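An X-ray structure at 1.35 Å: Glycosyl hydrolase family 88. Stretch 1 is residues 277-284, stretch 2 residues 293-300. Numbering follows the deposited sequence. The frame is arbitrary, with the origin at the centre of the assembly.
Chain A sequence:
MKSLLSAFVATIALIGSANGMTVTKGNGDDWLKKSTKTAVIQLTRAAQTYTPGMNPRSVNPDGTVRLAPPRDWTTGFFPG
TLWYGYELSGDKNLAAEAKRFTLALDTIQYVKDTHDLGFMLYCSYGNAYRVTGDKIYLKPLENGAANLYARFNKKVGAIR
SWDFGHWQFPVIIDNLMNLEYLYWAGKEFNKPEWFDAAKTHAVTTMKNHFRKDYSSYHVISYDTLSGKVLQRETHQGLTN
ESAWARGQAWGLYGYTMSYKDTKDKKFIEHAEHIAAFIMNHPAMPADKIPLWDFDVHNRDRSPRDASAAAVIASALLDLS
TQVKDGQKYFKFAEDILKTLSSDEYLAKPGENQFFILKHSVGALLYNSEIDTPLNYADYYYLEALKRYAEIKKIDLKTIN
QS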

# COMPACT_ATOMS: atom_id res chain seq x y z
N PHE A 277 13.94 -12.36 4.68
CA PHE A 277 14.88 -11.24 4.62
C PHE A 277 14.46 -10.11 5.57
O PHE A 277 15.28 -9.58 6.33
CB PHE A 277 15.02 -10.72 3.19
CG PHE A 277 15.78 -9.42 3.09
CD1 PHE A 277 17.17 -9.38 3.26
CD2 PHE A 277 15.10 -8.22 2.90
CE1 PHE A 277 17.86 -8.16 3.21
CE2 PHE A 277 15.79 -7.00 2.85
CZ PHE A 277 17.16 -6.98 3.01
N ILE A 278 13.16 -9.78 5.57
CA ILE A 278 12.62 -8.72 6.42
C ILE A 278 12.60 -9.13 7.90
O ILE A 278 13.14 -8.42 8.76
CB ILE A 278 11.21 -8.31 5.94
CG1 ILE A 278 11.30 -7.59 4.59
CG2 ILE A 278 10.54 -7.43 6.98
CD1 ILE A 278 9.96 -7.34 3.90
N MET A 279 12.03 -10.29 8.19
CA MET A 279 11.79 -10.68 9.58
C MET A 279 13.09 -10.97 10.33
O MET A 279 13.20 -10.71 11.52
CB MET A 279 10.87 -11.90 9.63
CG MET A 279 9.44 -11.58 9.18
SD MET A 279 8.44 -13.06 8.87
CE MET A 279 8.38 -13.78 10.50
N ASN A 280 14.07 -11.50 9.62
CA ASN A 280 15.33 -11.89 10.24
C ASN A 280 16.40 -10.83 10.11
O ASN A 280 17.55 -11.04 10.47
CB ASN A 280 15.83 -13.19 9.62
CG ASN A 280 14.86 -14.32 9.80
OD1 ASN A 280 14.17 -14.41 10.82
ND2 ASN A 280 14.79 -15.20 8.81
N HIS A 281 16.04 -9.68 9.56
CA HIS A 281 17.05 -8.68 9.27
C HIS A 281 17.72 -8.19 10.55
O HIS A 281 17.05 -7.93 11.55
CB HIS A 281 16.42 -7.50 8.56
CG HIS A 281 17.40 -6.69 7.78
ND1 HIS A 281 18.33 -5.86 8.38
CD2 HIS A 281 17.66 -6.65 6.46
CE1 HIS A 281 19.08 -5.30 7.45
NE2 HIS A 281 18.70 -5.77 6.28
N PRO A 282 19.06 -8.05 10.53
CA PRO A 282 19.80 -7.57 11.71
C PRO A 282 19.31 -6.17 12.13
O PRO A 282 19.38 -5.82 13.31
CB PRO A 282 21.25 -7.54 11.21
CG PRO A 282 21.30 -8.60 10.14
CD PRO A 282 19.98 -8.47 9.45
N ALA A 283 18.82 -5.39 11.19
CA ALA A 283 18.37 -4.03 11.50
C ALA A 283 16.87 -3.93 11.78
O ALA A 283 16.35 -2.82 11.93
CB ALA A 283 18.77 -3.07 10.39
N MET A 284 16.16 -5.06 11.83
CA MET A 284 14.75 -5.03 12.21
C MET A 284 14.69 -4.70 13.71
O MET A 284 15.27 -5.44 14.54
CB MET A 284 14.10 -6.37 11.94
CG MET A 284 12.67 -6.44 12.48
SD MET A 284 11.50 -5.27 11.75
CE MET A 284 11.34 -5.93 10.13
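Stretch 2, residues 293-300: DFDVHNRD

Stretch 2 has no regular helix or strand; it packs against the place where a helix, ending its run through Met 279, gives way to a turn. Taken end to end, the two stretches run in roughly the same sense. A type I turn from His 281 to Met 284 is closed by Met 284 N to His 281 O at 3.0 Å; a second, from Asp 293 to Val 296, has a weak closing bond, Val 296 N to Asp 293 O, at 3.5 Å. Side chains brace both: Ala 283 N donates to His 281 ND1 (2.9 Å), and Asp 295 N to Asp 293 OD1 (2.9 Å). The CA atoms of Ala 283 and Phe 294 come nearest, at 5.9 Å.

The apolar contact is built around Phe 294, with chi1 in the m well and CA-to-CB pointing toward stretch 1. Its ring turns an edge to the face of His 281, centroids 4.8 Å apart and planes at 52°; CD2 of Phe 294 reaches CG of His 281 at 3.5 Å. The CB of Phe 294 adds a CH-pi contact, 4.0 Å from the centroid of the His 281 ring. Met 284 CE meets the ring edge at Phe 294 CE2 (4.0 Å), while Ile 278 CG2 lies 4.2 Å from Phe 294 CZ.

A methyl packs against polar atoms: Ala 283 CB, directed toward stretch 2, lies 3.3 Å from Phe 294 O. Arg 299 extends its side chain along the turn, laying one guanidinium face over Ala 283 CB, 3.4 Å from Arg 299 NE, and over Pro 282 O, 3.6 Å from Arg 299 NH2.

No direct hydrogen bond joins the stretches. Instead, a water bridges His 281 NE2 (2.8 Å from the water O) and Asp 295 OD1 (2.6 Å from it), donating to the carboxylate. The rule: one aromatic anchor, a flat cationic cover, a water link.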

# COMPACT_ATOMS: atom_id res chain seq x y z
N ASP A 293 15.05 3.02 6.18
CA ASP A 293 15.85 2.23 5.26
C ASP A 293 16.64 1.25 6.13
O ASP A 293 17.24 1.64 7.15
CB ASP A 293 16.78 3.12 4.43
CG ASP A 293 17.52 2.35 3.32
OD1 ASP A 293 18.32 1.44 3.63
OD2 ASP A 293 17.31 2.67 2.12
N PHE A 294 16.64 -0.03 5.75
CA PHE A 294 17.26 -1.06 6.57
C PHE A 294 18.78 -0.92 6.68
O PHE A 294 19.38 -1.52 7.57
CB PHE A 294 16.96 -2.46 6.02
CG PHE A 294 15.56 -2.98 6.34
CD1 PHE A 294 14.44 -2.61 5.60
CD2 PHE A 294 15.38 -3.88 7.38
CE1 PHE A 294 13.18 -3.11 5.91
CE2 PHE A 294 14.11 -4.38 7.70
CZ PHE A 294 13.01 -3.99 6.96
N ASP A 295 19.39 -0.13 5.80
CA ASP A 295 20.85 -0.08 5.71
C ASP A 295 21.50 1.13 6.37
O ASP A 295 22.72 1.31 6.26
CB ASP A 295 21.32 -0.28 4.27
CG ASP A 295 20.95 -1.65 3.75
OD1 ASP A 295 20.91 -2.61 4.54
OD2 ASP A 295 20.65 -1.77 2.58
N VAL A 296 20.71 1.97 7.02
CA VAL A 296 21.29 3.10 7.73
C VAL A 296 22.27 2.66 8.81
O VAL A 296 22.15 1.59 9.39
CB VAL A 296 20.22 4.01 8.35
CG1 VAL A 296 19.34 4.61 7.26
CG2 VAL A 296 19.39 3.27 9.40
N HIS A 297 23.24 3.50 9.10
CA HIS A 297 24.24 3.13 10.09
C HIS A 297 23.75 3.39 11.52
O HIS A 297 24.23 2.78 12.47
CB HIS A 297 25.52 3.90 9.84
CG HIS A 297 25.43 5.31 10.29
ND1 HIS A 297 24.69 6.25 9.62
CD2 HIS A 297 25.89 5.92 11.41
CE1 HIS A 297 24.75 7.40 10.27
NE2 HIS A 297 25.47 7.22 11.37
N ASN A 298 22.79 4.32 11.68
CA ASN A 298 22.39 4.81 13.01
C ASN A 298 21.11 4.14 13.51
O ASN A 298 20.07 4.79 13.60
CB ASN A 298 22.23 6.35 13.02
CG ASN A 298 21.15 6.87 12.03
OD1 ASN A 298 20.88 6.27 10.99
ND2 ASN A 298 20.55 8.01 12.38
N ARG A 299 21.17 2.86 13.82
CA ARG A 299 19.95 2.08 14.05
C ARG A 299 19.15 2.56 15.25
O ARG A 299 17.92 2.51 15.23
CB ARG A 299 20.29 0.61 14.22
CG ARG A 299 20.85 0.01 12.96
CD ARG A 299 21.22 -1.42 13.18
NE ARG A 299 21.65 -2.05 11.94
CZ ARG A 299 22.25 -3.23 11.87
NH1 ARG A 299 22.59 -3.70 10.67
NH2 ARG A 299 22.49 -3.94 12.97
N ASP A 300 19.83 3.02 16.28
CA ASP A 300 19.13 3.45 17.49
C ASP A 300 18.31 4.71 17.31
O ASP A 300 17.25 4.85 17.93
CB ASP A 300 20.11 3.69 18.64
CG ASP A 300 20.66 2.40 19.23
OD1 ASP A 300 20.00 1.35 19.10
OD2 ASP A 300 21.74 2.47 19.86
O HOH W 1 20.31 -5.08 4.08